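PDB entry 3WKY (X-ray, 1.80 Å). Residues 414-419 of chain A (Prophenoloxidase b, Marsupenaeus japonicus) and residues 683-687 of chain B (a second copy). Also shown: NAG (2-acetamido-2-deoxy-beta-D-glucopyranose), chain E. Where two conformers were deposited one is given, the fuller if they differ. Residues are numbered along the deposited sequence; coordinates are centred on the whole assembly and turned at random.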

ATOM      1  N   TYR A 414      -9.975  20.750 -40.403  1.00 16.10           N
ATOM      2  CA  TYR A 414     -10.621  21.680 -41.324  1.00 20.22           C
ATOM      3  C   TYR A 414     -10.105  21.437 -42.741  1.00 17.04           C
ATOM      4  O   TYR A 414      -8.905  21.239 -42.945  1.00 20.51           O
ATOM      5  CB  TYR A 414     -10.358  23.128 -40.901  1.00 19.18           C
ATOM      6  CG  TYR A 414     -11.055  23.495 -39.606  1.00 19.55           C
ATOM      7  CD1 TYR A 414     -12.438  23.629 -39.556  1.00 18.13           C
ATOM      8  CD2 TYR A 414     -10.330  23.721 -38.442  1.00 20.44           C
ATOM      9  CE1 TYR A 414     -13.080  23.971 -38.369  1.00 20.19           C
ATOM     10  CE2 TYR A 414     -10.970  24.051 -37.242  1.00 16.70           C
ATOM     11  CZ  TYR A 414     -12.334  24.177 -37.218  1.00 19.34           C
ATOM     12  OH  TYR A 414     -12.957  24.507 -36.034  1.00 20.76           O
ATOM     13  N   THR A 415     -11.021  21.423 -43.709  1.00 18.17           N
ATOM     14  CA  THR A 415     -10.646  21.230 -45.124  1.00 20.92           C
ATOM     15  C   THR A 415     -10.007  22.497 -45.684  1.00 22.81           C
ATOM     16  O   THR A 415     -10.107  23.562 -45.069  1.00 22.07           O
ATOM     17  CB  THR A 415     -11.878  20.880 -45.976  1.00 23.73           C
ATOM     18  OG1 THR A 415     -12.771  22.003 -46.007  1.00 23.06           O
ATOM     19  CG2 THR A 415     -12.594  19.654 -45.403  1.00 25.65           C
ATOM     20  N   PRO A 416      -9.337  22.397 -46.852  1.00 22.01           N
ATOM     21  CA  PRO A 416      -8.798  23.615 -47.468  1.00 21.53           C
ATOM     22  C   PRO A 416      -9.871  24.686 -47.640  1.00 18.98           C
ATOM     23  O   PRO A 416      -9.624  25.861 -47.358  1.00 22.35           O
ATOM     24  CB  PRO A 416      -8.308  23.119 -48.832  1.00 24.41           C
ATOM     25  CG  PRO A 416      -7.883  21.700 -48.555  1.00 27.65           C
ATOM     26  CD  PRO A 416      -8.853  21.175 -47.526  1.00 28.02           C
ATOM     27  N   ARG A 417     -11.057  24.285 -48.069  1.00 21.76           N
ATOM     28  CA  ARG A 417     -12.151  25.230 -48.271  0.63 22.28           C
ATOM     29  C   ARG A 417     -12.577  25.877 -46.955  1.00 25.02           C
ATOM     30  O   ARG A 417     -12.915  27.060 -46.916  1.00 21.34           O
ATOM     31  CB  ARG A 417     -13.346  24.533 -48.926  0.63 24.45           C
ATOM     32  CG  ARG A 417     -14.487  25.469 -49.293  0.63 26.52           C
ATOM     33  CD  ARG A 417     -14.040  26.493 -50.337  0.63 28.07           C
ATOM     34  NE  ARG A 417     -15.065  27.499 -50.602  0.63 35.06           N
ATOM     35  CZ  ARG A 417     -15.113  28.695 -50.018  0.63 31.58           C
ATOM     36  NH1 ARG A 417     -16.087  29.540 -50.323  0.63 32.05           N
ATOM     37  NH2 ARG A 417     -14.193  29.044 -49.126  0.63 31.60           N
ATOM     38  N   GLN A 418     -12.567  25.100 -45.868  1.00 19.88           N
ATOM     39  CA  GLN A 418     -12.955  25.642 -44.570  1.00 18.96           C
ATOM     40  C   GLN A 418     -11.945  26.645 -44.019  1.00 22.25           C
ATOM     41  O   GLN A 418     -12.261  27.390 -43.085  1.00 24.74           O
ATOM     42  CB  GLN A 418     -13.189  24.512 -43.538  1.00 16.24           C
ATOM     43  CG  GLN A 418     -14.481  23.734 -43.750  1.00 18.76           C
ATOM     44  CD  GLN A 418     -14.635  22.622 -42.733  1.00 19.12           C
ATOM     45  OE1 GLN A 418     -13.701  21.856 -42.507  1.00 18.25           O
ATOM     46  NE2 GLN A 418     -15.806  22.528 -42.125  1.00 19.43           N
ATOM     47  N   LEU A 419     -10.737  26.667 -44.587  1.00 18.77           N
ATOM     48  CA  LEU A 419      -9.678  27.552 -44.092  1.00 17.42           C
ATOM     49  C   LEU A 419      -9.317  28.650 -45.100  1.00 20.82           C
ATOM     50  O   LEU A 419      -8.574  29.568 -44.776  1.00 23.35           O
ATOM     51  CB  LEU A 419      -8.404  26.770 -43.774  1.00 19.00           C
ATOM     52  CG  LEU A 419      -8.515  25.757 -42.631  1.00 19.00           C
ATOM     53  CD1 LEU A 419      -7.211  24.974 -42.521  1.00 22.58           C
ATOM     54  CD2 LEU A 419      -8.819  26.487 -41.331  1.00 19.18           C
TER
HETATM   55  C1  NAG E 701     -14.224  34.971 -51.918  1.00 46.29           C
HETATM   56  C2  NAG E 701     -14.521  33.515 -51.516  1.00 59.34           C
HETATM   57  C3  NAG E 701     -15.895  32.963 -51.916  1.00 63.82           C
HETATM   58  C4  NAG E 701     -16.949  34.021 -52.215  1.00 66.46           C
HETATM   59  C5  NAG E 701     -16.322  35.125 -53.039  1.00 61.42           C
HETATM   60  C6  NAG E 701     -17.372  36.140 -53.479  1.00 63.53           C
HETATM   61  C7  NAG E 701     -12.402  32.260 -51.498  1.00 54.38           C
HETATM   62  C8  NAG E 701     -11.136  32.330 -52.302  1.00 57.50           C
HETATM   63  N2  NAG E 701     -13.521  32.642 -52.116  1.00 52.78           N
HETATM   64  O3  NAG E 701     -16.372  32.140 -50.874  1.00 65.18           O
HETATM   65  O4  NAG E 701     -18.021  33.451 -52.932  1.00 69.93           O
HETATM   66  O5  NAG E 701     -15.368  35.749 -52.217  1.00 60.03           O
HETATM   67  O6  NAG E 701     -18.065  36.616 -52.345  1.00 64.87           O
HETATM   68  O7  NAG E 701     -12.362  31.858 -50.335  1.00 49.69           O
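Chain B 683-687: LLFTC

The C-terminal five residues of chain B pass over a short turn of chain A as an irregular, non-repetitive segment. The chain runs in roughly the opposite direction to chain A, so that Leu B684 lies by Gln A418 and Thr B686 reaches back to Thr A415. No regular helix or strand forms in chain B, and its backbone dihedrals change from residue to residue: Leu B684 lies at -127/52°, Phe B685 takes a positive phi at 75/-43°, and Thr B686 returns to an extended -134/148°. A weak hydrogen bond from Thr B686 N to Leu B684 O (2.9 Å) accompanies this tight bend, at whose centre Phe B685 sits. On the chain A side, a weakly bonded helical turn follows Thr A415, which sits at the N-cap position. The backbones come nearest at Gln A418 and Phe B685, whose CA atoms are 6.7 Å apart, so the contact is made largely by side chains. Together the two stretches bury 296 Å², most of it on Phe B685, Gln A418 and Arg A417.

Phe B685 contributes the largest share, 86 Å². Its CA-to-CB bond points toward chain A, and with chi1 at -61° (m) the ring is laid against Arg A417 and Gln A418. The aliphatic part of Arg A417 packs over the ring face: CG stands 3.9 Å from the ring centroid and only 14° off the normal, a CH-pi contact. The arginine side chain then continues along the ring, with NE over its face and NH1 3.4 Å from Phe B685 CE1, which in turn lies over one face of the guanidinium. At the guanidinium edge the sugar takes over, as Arg A417 NH1 gives a weak hydrogen bond to NAG O3 at 2.7 Å. The arginine thus touches both the phenyl ring and the glycan. Gln A418 meets the same ring obliquely, its CA 4.1 Å from Phe B685 CD2.

Gln A418, with 70 Å² covered, supplies the polar link between the chains. Its CA-to-CB bond points sideways, but the extended chi2 (179°) carries the amide closer to chain B, where NE2 donates to Leu B684 O at 3.0 Å with an N-H...O angle of 143°. The carbonyl that accepts the weak bond from Thr B686 N therefore also receives the glutamine. The other end of the amide faces back into chain A: OE1 accepts from Thr A415 N (3.0 Å, 165°), while Gln A418 N donates to Thr A415 OG1 (3.1 Å, 151°) in the capping bond. The first bond holds the glutamine amide against the backbone of Thr A415, and the second joins the glutamine backbone to the threonine hydroxyl; the same amide reaches chain B through NE2.

The flanking contacts are looser. Leu B684 CB approaches Gln A418 NE2 to 3.8 Å, and Thr B686 CG2 lies 3.7 Å from that nitrogen and 4.3 Å from Thr A415 CG2, a methyl-to-methyl approach. Beyond them the chain leaves the surface: Cys B687, with the terminal carboxylate, points its CA-to-CB bond away, and Leu B683 makes no contact.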

ATOM      1  N   LEU B 683     -23.649  23.778 -42.735  1.00 28.34           N
ATOM      2  CA  LEU B 683     -23.382  25.080 -42.141  1.00 26.46           C
ATOM      3  C   LEU B 683     -21.991  25.578 -42.538  1.00 26.61           C
ATOM      4  O   LEU B 683     -21.788  26.769 -42.786  1.00 26.67           O
ATOM      5  CB  LEU B 683     -23.487  24.959 -40.620  1.00 25.09           C
ATOM      6  CG  LEU B 683     -24.021  26.063 -39.709  1.00 45.09           C
ATOM      7  CD1 LEU B 683     -22.924  26.489 -38.757  1.00 33.21           C
ATOM      8  CD2 LEU B 683     -24.572  27.256 -40.459  1.00 28.21           C
ATOM      9  N   LEU B 684     -21.032  24.661 -42.612  1.00 20.19           N
ATOM     10  CA  LEU B 684     -19.629  25.034 -42.803  1.00 19.23           C
ATOM     11  C   LEU B 684     -18.981  24.318 -43.992  1.00 28.31           C
ATOM     12  O   LEU B 684     -17.911  23.717 -43.853  1.00 22.19           O
ATOM     13  CB  LEU B 684     -18.835  24.752 -41.503  1.00 21.38           C
ATOM     14  CG  LEU B 684     -19.385  25.424 -40.243  1.00 25.26           C
ATOM     15  CD1 LEU B 684     -18.668  24.921 -38.986  1.00 18.47           C
ATOM     16  CD2 LEU B 684     -19.268  26.948 -40.333  1.00 24.90           C
ATOM     17  N   PHE B 685     -19.630  24.403 -45.157  1.00 25.88           N
ATOM     18  CA  PHE B 685     -19.141  23.808 -46.414  1.00 24.03           C
ATOM     19  C   PHE B 685     -19.288  22.290 -46.496  1.00 36.72           C
ATOM     20  O   PHE B 685     -19.689  21.764 -47.528  1.00 27.20           O
ATOM     21  CB  PHE B 685     -17.699  24.218 -46.733  1.00 25.03           C
ATOM     22  CG  PHE B 685     -17.507  25.697 -46.901  1.00 29.80           C
ATOM     23  CD1 PHE B 685     -18.134  26.377 -47.936  1.00 38.32           C
ATOM     24  CD2 PHE B 685     -16.680  26.409 -46.041  1.00 23.79           C
ATOM     25  CE1 PHE B 685     -17.952  27.742 -48.098  1.00 32.81           C
ATOM     26  CE2 PHE B 685     -16.491  27.772 -46.197  1.00 29.92           C
ATOM     27  CZ  PHE B 685     -17.127  28.440 -47.228  1.00 33.47           C
ATOM     28  N   THR B 686     -18.968  21.580 -45.418  1.00 24.93           N
ATOM     29  CA  THR B 686     -19.084  20.126 -45.436  1.00 22.55           C
ATOM     30  C   THR B 686     -19.773  19.667 -44.148  1.00 28.45           C
ATOM     31  O   THR B 686     -19.640  20.319 -43.116  1.00 24.89           O
ATOM     32  CB  THR B 686     -17.683  19.457 -45.603  1.00 27.70           C
ATOM     33  OG1 THR B 686     -17.823  18.036 -45.732  1.00 31.05           O
ATOM     34  CG2 THR B 686     -16.776  19.770 -44.413  1.00 28.81           C
ATOM     35  N   CYS B 687     -20.534  18.577 -44.216  1.00 24.29           N
ATOM     36  CA  CYS B 687     -21.275  18.098 -43.047  1.00 28.30           C
ATOM     37  C   CYS B 687     -21.652  16.632 -43.193  1.00 31.70           C
ATOM     38  O   CYS B 687     -22.452  16.109 -42.414  1.00 33.89           O
ATOM     39  CB  CYS B 687     -22.541  18.932 -42.826  1.00 32.67           C
ATOM     40  SG  CYS B 687     -23.739  18.864 -44.205  1.00 34.20           S
ATOM     41  OXT CYS B 687     -21.175  15.947 -44.099  1.00 38.38           O
TER